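Local structure of cupin 2 conserved barrel domain protein (Desulfovibrio desulfuricans subsp. desulfuricans str. G20, 2Q30) at residues 13-18 and 99-104; 24-27 and 33-36; 59-62 and 67-70. The protein is of unknown function but belongs to the RmlC-like cupins, small double-stranded beta-helix proteins that serve varied enzymatic and binding roles. All blocks are in the same frame, centred on the assembly; numbering follows the deposited sequence.

Contact 1 of 3, residues 13-18 and 99-104; sequences EAVRFD and DMKVLV
The long connection between strands 7-10 and 23-29 crosses the outer side of the cupin barrel here, where Val15 and Phe17 touch Lys101, near the start of strand 100-107, and Asp99 just before it. No direct hydrogen bond joins 13-18 to 99-104; the contact is made by two side-chain pairs and one water. Val15 CG1 lies 3.9 Å from Lys101 CD, and the two side chains run alongside each other in opposite directions. Lys101 starts with CG trans to the backbone N (chi1 -169°) and continues fully extended, which carries its ammonium group past the valine to the water. That water accepts a bond of 2.8 Å from Lys101 NZ and another of 2.9 Å from Arg16 N, so it links the lysine to the loop backbone. Lys101 NZ also bonds to the carbonyl of Leu11, a second tie to the same connection. A bound 1,2-ethanediol, probably from the crystallisation liquor, has its nearest atom about 3 Å from the Lys101 side chain.

The second pair is a ring set across a carboxylate. Phe17 CZ is 4.0 Å from Asp99 OD2 and 4.0 Å from Asp99 CB, and the ring and carboxylate planes are turned 51° apart, so they do not stack. Lys41 relates the two: it forms a salt bridge with Asp99 OD2 and a cation-pi interaction with Phe17. Asp99 OD1 accepts a bond from Ala42 N, and these two partners together probably fix the rotation of the carboxylate. Met100 turns away from the loop, on the other face of the strand from Lys101. The arrangement is that of an N-terminal segment draped over one sheet of a double-stranded beta-helix.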
loop_
_atom_site.group_PDB
_atom_site.type_symbol
_atom_site.label_atom_id
_atom_site.label_comp_id
_atom_site.label_asym_id
_atom_site.label_seq_id
_atom_site.Cartn_x
_atom_site.Cartn_y
_atom_site.Cartn_z
ATOM N N GLU A 13 -8.604 -9.151 -7.352
ATOM C CA GLU A 13 -8.999 -10.300 -8.127
ATOM C C GLU A 13 -10.438 -10.696 -7.824
ATOM O O GLU A 13 -11.157 -11.123 -8.724
ATOM C CB GLU A 13 -8.004 -11.435 -7.879
ATOM C CG GLU A 13 -8.195 -12.678 -8.704
ATOM C CD GLU A 13 -7.040 -13.652 -8.481
ATOM O OE1 GLU A 13 -7.231 -14.633 -7.744
ATOM O OE2 GLU A 13 -5.934 -13.393 -8.996
ATOM N N ALA A 14 -10.853 -10.563 -6.571
ATOM C CA ALA A 14 -12.235 -10.849 -6.154
ATOM C C ALA A 14 -12.467 -10.084 -4.862
ATOM O O ALA A 14 -11.865 -10.426 -3.837
ATOM C CB ALA A 14 -12.447 -12.363 -5.946
ATOM N N VAL A 15 -13.301 -9.051 -4.906
ATOM C CA VAL A 15 -13.565 -8.225 -3.733
ATOM C C VAL A 15 -14.857 -8.697 -3.064
ATOM O O VAL A 15 -15.714 -9.303 -3.715
ATOM C CB VAL A 15 -13.539 -6.703 -4.061
ATOM C CG1 VAL A 15 -12.204 -6.356 -4.743
ATOM C CG2 VAL A 15 -14.717 -6.274 -4.944
ATOM N N ARG A 16 -14.964 -8.437 -1.766
ATOM C CA ARG A 16 -16.141 -8.814 -0.978
ATOM C C ARG A 16 -16.850 -7.553 -0.483
ATOM O O ARG A 16 -16.229 -6.685 0.157
ATOM C CB ARG A 16 -15.752 -9.712 0.196
ATOM C CG ARG A 16 -16.951 -10.250 0.985
ATOM N N PHE A 17 -18.140 -7.438 -0.803
ATOM C CA PHE A 17 -18.958 -6.320 -0.341
ATOM C C PHE A 17 -19.945 -6.810 0.695
ATOM O O PHE A 17 -20.229 -7.998 0.787
ATOM C CB PHE A 17 -19.743 -5.682 -1.483
ATOM C CG PHE A 17 -18.890 -5.024 -2.513
ATOM C CD1 PHE A 17 -18.185 -3.854 -2.206
ATOM C CD2 PHE A 17 -18.837 -5.520 -3.817
ATOM C CE1 PHE A 17 -17.399 -3.222 -3.175
ATOM C CE2 PHE A 17 -18.066 -4.884 -4.783
ATOM C CZ PHE A 17 -17.343 -3.742 -4.463
ATOM N N ASP A 18 -20.450 -5.866 1.479
ATOM C CA ASP A 18 -21.528 -6.096 2.450
ATOM C C ASP A 18 -22.387 -4.836 2.300
ATOM O O ASP A 18 -21.867 -3.731 2.462
ATOM C CB ASP A 18 -20.909 -6.292 3.832
ATOM C CG ASP A 18 -21.935 -6.492 4.967
ATOM O OD1 ASP A 18 -23.005 -5.852 5.010
ATOM O OD2 ASP A 18 -21.604 -7.277 5.872
ATOM N N ASP A 99 -17.671 2.674 -5.223
ATOM C CA ASP A 99 -17.259 1.378 -4.611
ATOM C C ASP A 99 -15.728 1.477 -4.519
ATOM O O ASP A 99 -15.076 1.917 -5.464
ATOM C CB ASP A 99 -17.652 0.175 -5.441
ATOM C CG ASP A 99 -19.151 -0.049 -5.505
ATOM O OD1 ASP A 99 -19.926 0.596 -4.783
ATOM O OD2 ASP A 99 -19.531 -0.944 -6.262
HETATM N N MSE A 100 -15.176 1.092 -3.376
HETATM C CA MSE A 100 -13.787 1.380 -3.086
HETATM C C MSE A 100 -13.137 0.326 -2.233
HETATM O O MSE A 100 -13.780 -0.262 -1.357
HETATM C CB MSE A 100 -13.763 2.694 -2.321
HETATM C CG MSE A 100 -12.427 3.361 -2.158
HETATM SE SE MSE A 100 -12.587 4.725 -0.795
HETATM C CE MSE A 100 -12.244 3.696 0.701
ATOM N N LYS A 101 -11.856 0.086 -2.496
ATOM C CA LYS A 101 -11.060 -0.779 -1.647
ATOM C C LYS A 101 -9.766 -0.062 -1.290
ATOM O O LYS A 101 -9.118 0.573 -2.151
ATOM C CB LYS A 101 -10.821 -2.150 -2.256
ATOM C CG LYS A 101 -10.227 -3.149 -1.295
ATOM C CD LYS A 101 -10.181 -4.548 -1.885
ATOM C CE LYS A 101 -9.632 -5.602 -0.909
ATOM N NZ LYS A 101 -9.791 -6.993 -1.486
ATOM N N VAL A 102 -9.410 -0.161 -0.010
ATOM C CA VAL A 102 -8.167 0.398 0.513
ATOM C C VAL A 102 -7.383 -0.651 1.280
ATOM O O VAL A 102 -7.954 -1.618 1.751
ATOM C CB VAL A 102 -8.404 1.651 1.418
ATOM C CG1 VAL A 102 -9.141 2.726 0.625
ATOM C CG2 VAL A 102 -9.133 1.287 2.709
ATOM N N LEU A 103 -6.072 -0.430 1.378
ATOM C CA LEU A 103 -5.163 -1.287 2.126
ATOM C C LEU A 103 -4.530 -0.443 3.200
ATOM O O LEU A 103 -4.002 0.619 2.918
ATOM C CB LEU A 103 -4.074 -1.842 1.215
ATOM C CG LEU A 103 -3.209 -2.944 1.851
ATOM C CD1 LEU A 103 -4.050 -4.162 2.276
ATOM C CD2 LEU A 103 -2.131 -3.366 0.841
ATOM N N VAL A 104 -4.568 -0.937 4.425
ATOM C CA VAL A 104 -4.008 -0.243 5.556
ATOM C C VAL A 104 -2.853 -1.056 6.082
ATOM O O VAL A 104 -3.026 -2.227 6.306
ATOM C CB VAL A 104 -5.075 -0.059 6.665
ATOM C CG1 VAL A 104 -4.467 0.694 7.900
ATOM C CG2 VAL A 104 -6.276 0.671 6.100
HETATM O O HOH W 1 -12.497 -7.367 -0.708
#

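Contact 2 of 3, residues 24-27 and 33-36; sequences MELV and FKIV
Leu26 and Val36 face each other across two adjoining strands as an antiparallel non-hydrogen-bonded pair, their CA atoms 4.5 Å apart. Next to them, Val27 N donates to Ile35 O at 2.8 Å with an angle of 151° at the hydrogen; the donor sits somewhat off the carbonyl plane. On the other flank, Val36 CA lies 3.4 Å from Glu25 O in a CA-H...O contact, and Glu25 also pairs through the backbone with Ser37. Leu26, with CG trans to its backbone N (chi1 -176°), leans over the neighbouring strand. There its CD1 rests 3.9 Å from Lys34 CE, along the extended lysine chain, and meets Val36 CG1; how tight that last contact is remains doubtful, because Val36 was modelled in two conformations. On the other face, Val27 CB packs 3.9 Å from Ile35 CG2.

This is a beta hairpin, strand 23-29 returning as strand 34-40, and it forms one margin of the five-stranded sheet of the cupin barrel. The short strand axes make 139° rather than 180°, a marked twist. Further out, strand 100-107 lies beside the inner strand of the hairpin: Val36 bonds through its backbone to Val104, and Lys34 to Ile106. Val27 and Ile35 both pack on Leu103, and they also touch Val83 and Asn58, respectively, of the second subunit.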
loop_
_atom_site.group_PDB
_atom_site.type_symbol
_atom_site.label_atom_id
_atom_site.label_comp_id
_atom_site.label_asym_id
_atom_site.label_seq_id
_atom_site.Cartn_x
_atom_site.Cartn_y
_atom_site.Cartn_z
HETATM N N MSE A 24 -14.015 -5.687 6.326
HETATM C CA MSE A 24 -12.633 -5.612 6.810
HETATM C C MSE A 24 -12.033 -6.986 6.679
HETATM O O MSE A 24 -12.618 -7.933 7.172
HETATM C CB MSE A 24 -12.614 -5.202 8.282
HETATM C CG MSE A 24 -11.266 -5.398 9.001
HETATM SE SE MSE A 24 -11.290 -4.550 10.737
HETATM C CE MSE A 24 -9.891 -5.607 11.612
ATOM N N GLU A 25 -10.861 -7.098 6.056
ATOM C CA GLU A 25 -10.190 -8.408 5.890
ATOM C C GLU A 25 -8.727 -8.309 6.276
ATOM O O GLU A 25 -8.041 -7.424 5.817
ATOM C CB GLU A 25 -10.326 -8.922 4.448
ATOM C CG GLU A 25 -11.758 -9.244 4.032
ATOM C CD GLU A 25 -11.988 -9.322 2.509
ATOM O OE1 GLU A 25 -12.444 -10.381 2.026
ATOM O OE2 GLU A 25 -11.759 -8.312 1.804
ATOM N N LEU A 26 -8.258 -9.248 7.088
ATOM C CA LEU A 26 -6.872 -9.294 7.515
ATOM C C LEU A 26 -6.056 -9.846 6.371
ATOM O O LEU A 26 -6.374 -10.908 5.857
ATOM C CB LEU A 26 -6.697 -10.210 8.724
ATOM C CG LEU A 26 -5.289 -10.278 9.336
ATOM C CD1 LEU A 26 -4.798 -8.875 9.779
ATOM C CD2 LEU A 26 -5.336 -11.233 10.501
ATOM N N VAL A 27 -5.030 -9.109 5.964
ATOM C CA VAL A 27 -4.157 -9.526 4.870
ATOM C C VAL A 27 -2.941 -10.180 5.490
ATOM O O VAL A 27 -2.554 -11.271 5.096
ATOM C CB VAL A 27 -3.814 -8.339 3.940
ATOM C CG1 VAL A 27 -2.776 -8.707 2.851
ATOM C CG2 VAL A 27 -5.125 -7.792 3.313
ATOM N N PHE A 33 4.402 -5.509 11.111
ATOM C CA PHE A 33 3.210 -4.745 10.767
ATOM C C PHE A 33 1.926 -5.581 10.671
ATOM O O PHE A 33 1.958 -6.809 10.644
ATOM C CB PHE A 33 3.401 -3.879 9.489
ATOM C CG PHE A 33 4.077 -4.578 8.308
ATOM C CD1 PHE A 33 3.990 -5.965 8.077
ATOM C CD2 PHE A 33 4.744 -3.796 7.354
ATOM C CE1 PHE A 33 4.606 -6.539 6.950
ATOM C CE2 PHE A 33 5.344 -4.382 6.219
ATOM C CZ PHE A 33 5.269 -5.752 6.036
ATOM N N LYS A 34 0.801 -4.873 10.642
ATOM C CA LYS A 34 -0.516 -5.447 10.411
ATOM C C LYS A 34 -1.000 -4.794 9.135
ATOM O O LYS A 34 -0.855 -3.580 8.975
ATOM C CB LYS A 34 -1.474 -5.160 11.568
ATOM C CG LYS A 34 -2.872 -5.751 11.377
ATOM C CD LYS A 34 -3.682 -5.558 12.653
ATOM C CE LYS A 34 -5.035 -6.181 12.591
ATOM N NZ LYS A 34 -5.752 -6.012 13.900
ATOM N N ILE A 35 -1.506 -5.610 8.223
ATOM C CA ILE A 35 -1.983 -5.178 6.939
ATOM C C ILE A 35 -3.425 -5.660 6.849
ATOM O O ILE A 35 -3.682 -6.874 6.946
ATOM C CB ILE A 35 -1.134 -5.753 5.789
ATOM C CG1 ILE A 35 0.349 -5.459 5.991
ATOM C CG2 ILE A 35 -1.600 -5.175 4.456
ATOM C CD1 ILE A 35 1.290 -6.041 4.873
ATOM N N VAL A 36 -4.351 -4.717 6.661
ATOM C CA VAL A 36 -5.775 -5.015 6.547
ATOM C C VAL A 36 -6.418 -4.197 5.437
ATOM O O VAL A 36 -6.028 -3.041 5.190
ATOM C CB VAL A 36 -6.514 -4.737 7.888
ATOM C CG1 VAL A 36 -6.164 -5.797 8.900
ATOM C CG2 VAL A 36 -6.191 -3.330 8.415
#

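Contact 3 of 3, residues 59-62 and 67-70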
loop_
_atom_site.group_PDB
_atom_site.type_symbol
_atom_site.label_atom_id
_atom_site.label_comp_id
_atom_site.label_asym_id
_atom_site.label_seq_id
_atom_site.Cartn_x
_atom_site.Cartn_y
_atom_site.Cartn_z
ATOM N N ILE A 59 -2.710 4.412 4.436
ATOM C CA ILE A 59 -3.928 3.921 3.804
ATOM C C ILE A 59 -3.749 4.159 2.314
ATOM O O ILE A 59 -3.646 5.309 1.905
ATOM C CB ILE A 59 -5.186 4.643 4.279
ATOM C CG1 ILE A 59 -5.320 4.551 5.800
ATOM C CG2 ILE A 59 -6.413 4.077 3.541
ATOM C CD1 ILE A 59 -6.575 5.196 6.386
ATOM N N VAL A 60 -3.755 3.086 1.523
ATOM C CA VAL A 60 -3.569 3.174 0.079
ATOM C C VAL A 60 -4.881 2.866 -0.627
ATOM O O VAL A 60 -5.474 1.837 -0.371
ATOM C CB VAL A 60 -2.507 2.158 -0.389
ATOM C CG1 VAL A 60 -2.240 2.354 -1.906
ATOM C CG2 VAL A 60 -1.236 2.358 0.425
ATOM N N VAL A 61 -5.329 3.751 -1.520
ATOM C CA VAL A 61 -6.570 3.522 -2.262
ATOM C C VAL A 61 -6.199 2.647 -3.464
ATOM O O VAL A 61 -5.499 3.091 -4.359
ATOM C CB VAL A 61 -7.267 4.823 -2.738
ATOM C CG1 VAL A 61 -8.575 4.490 -3.414
ATOM C CG2 VAL A 61 -7.493 5.784 -1.552
ATOM N N LEU A 62 -6.688 1.417 -3.455
ATOM C CA LEU A 62 -6.428 0.441 -4.514
ATOM C C LEU A 62 -7.374 0.565 -5.672
ATOM O O LEU A 62 -6.998 0.299 -6.800
ATOM C CB LEU A 62 -6.601 -0.967 -3.974
ATOM C CG LEU A 62 -5.807 -1.357 -2.743
ATOM C CD1 LEU A 62 -6.266 -2.745 -2.308
ATOM C CD2 LEU A 62 -4.319 -1.305 -3.041
ATOM N N GLU A 67 -12.675 9.641 0.237
ATOM C CA GLU A 67 -12.109 10.706 1.052
ATOM C C GLU A 67 -11.444 10.126 2.277
ATOM O O GLU A 67 -11.969 9.162 2.867
ATOM C CB GLU A 67 -13.232 11.614 1.554
ATOM C CG GLU A 67 -13.966 12.273 0.464
ATOM C CD GLU A 67 -15.084 13.152 0.938
ATOM O OE1 GLU A 67 -15.902 12.695 1.758
ATOM O OE2 GLU A 67 -15.173 14.272 0.438
ATOM N N PHE A 68 -10.295 10.694 2.653
ATOM C CA PHE A 68 -9.670 10.393 3.936
ATOM C C PHE A 68 -10.317 11.367 4.883
ATOM O O PHE A 68 -10.274 12.574 4.648
ATOM C CB PHE A 68 -8.178 10.643 3.921
ATOM C CG PHE A 68 -7.455 9.795 2.957
ATOM C CD1 PHE A 68 -7.499 8.401 3.084
ATOM C CD2 PHE A 68 -6.696 10.357 1.946
ATOM C CE1 PHE A 68 -6.816 7.582 2.190
ATOM C CE2 PHE A 68 -5.990 9.545 1.071
ATOM C CZ PHE A 68 -6.062 8.166 1.183
ATOM N N VAL A 69 -10.888 10.865 5.965
ATOM C CA VAL A 69 -11.613 11.708 6.919
ATOM C C VAL A 69 -10.771 11.847 8.204
ATOM O O VAL A 69 -10.021 10.932 8.574
ATOM C CB VAL A 69 -13.015 11.125 7.196
ATOM C CG1 VAL A 69 -13.878 12.086 8.026
ATOM C CG2 VAL A 69 -13.705 10.830 5.882
ATOM N N GLY A 70 -10.876 13.005 8.854
ATOM C CA GLY A 70 -10.141 13.264 10.088
ATOM C C GLY A 70 -10.975 13.964 11.125
ATOM O O GLY A 70 -12.214 13.908 11.098
#
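Phe68 reaches from strand 66-69 across the barrel interior to Ile59 and Val61, neighbours but one on strand 56-63. The dense part of the contact is the far end of its ring. Ile59 CG2 meets Phe68 CE1 at 3.8 Å, coming in at the ring edge near its plane, while Val61 CG2 lies 3.9 Å from Phe68 CZ, approaching obliquely. The backbone comes close as well, with Ile59 O 3.8 Å from Phe68 CZ. In Phe68, CG is trans to the carbonyl carbon (chi1 -62°), and from there the ring points end-on at the opposing strand.

The backbones themselves stand well apart. Ile59 and Phe68 have CA atoms 8.7 Å apart and no hydrogen bond joins the segments, so the gap is bridged chiefly by side chains. Glu67, partly exposed, turns away from strand 56-63, and its OE1 makes a long, weak ion pair with Arg95.

Apolar side chains packed between two facing sheets form the core of the double-stranded beta-helix. Strand 56-63 lies between 100-107 and 82-87 in one sheet, and 66-69 between 92-96 and 75-78 in the other; Val102, Leu84 and Val94 pack on Ile59, while Ala78, Ala82 and Leu84 flank Phe68.

Strand 100-107 is the common element. Contact 1 ends on it, and its two neighbours in the five-stranded sheet, 34-40 and 56-63, carry contacts 2 and 3. The centre of contact 1 lies about 12 Å from that of contact 2 and about 13 Å from that of contact 3, whereas contacts 2 and 3 are about 15 Å apart and do not touch. Along the chain, contact 2 closes before contact 3 opens, and contact 1 spans both, bringing the last strand back to the early loop. Contact 3 alone joins the two sheets. Residues in all three segment pairs also touch the second subunit, so the five-stranded sheet contributes to both barrel and dimer.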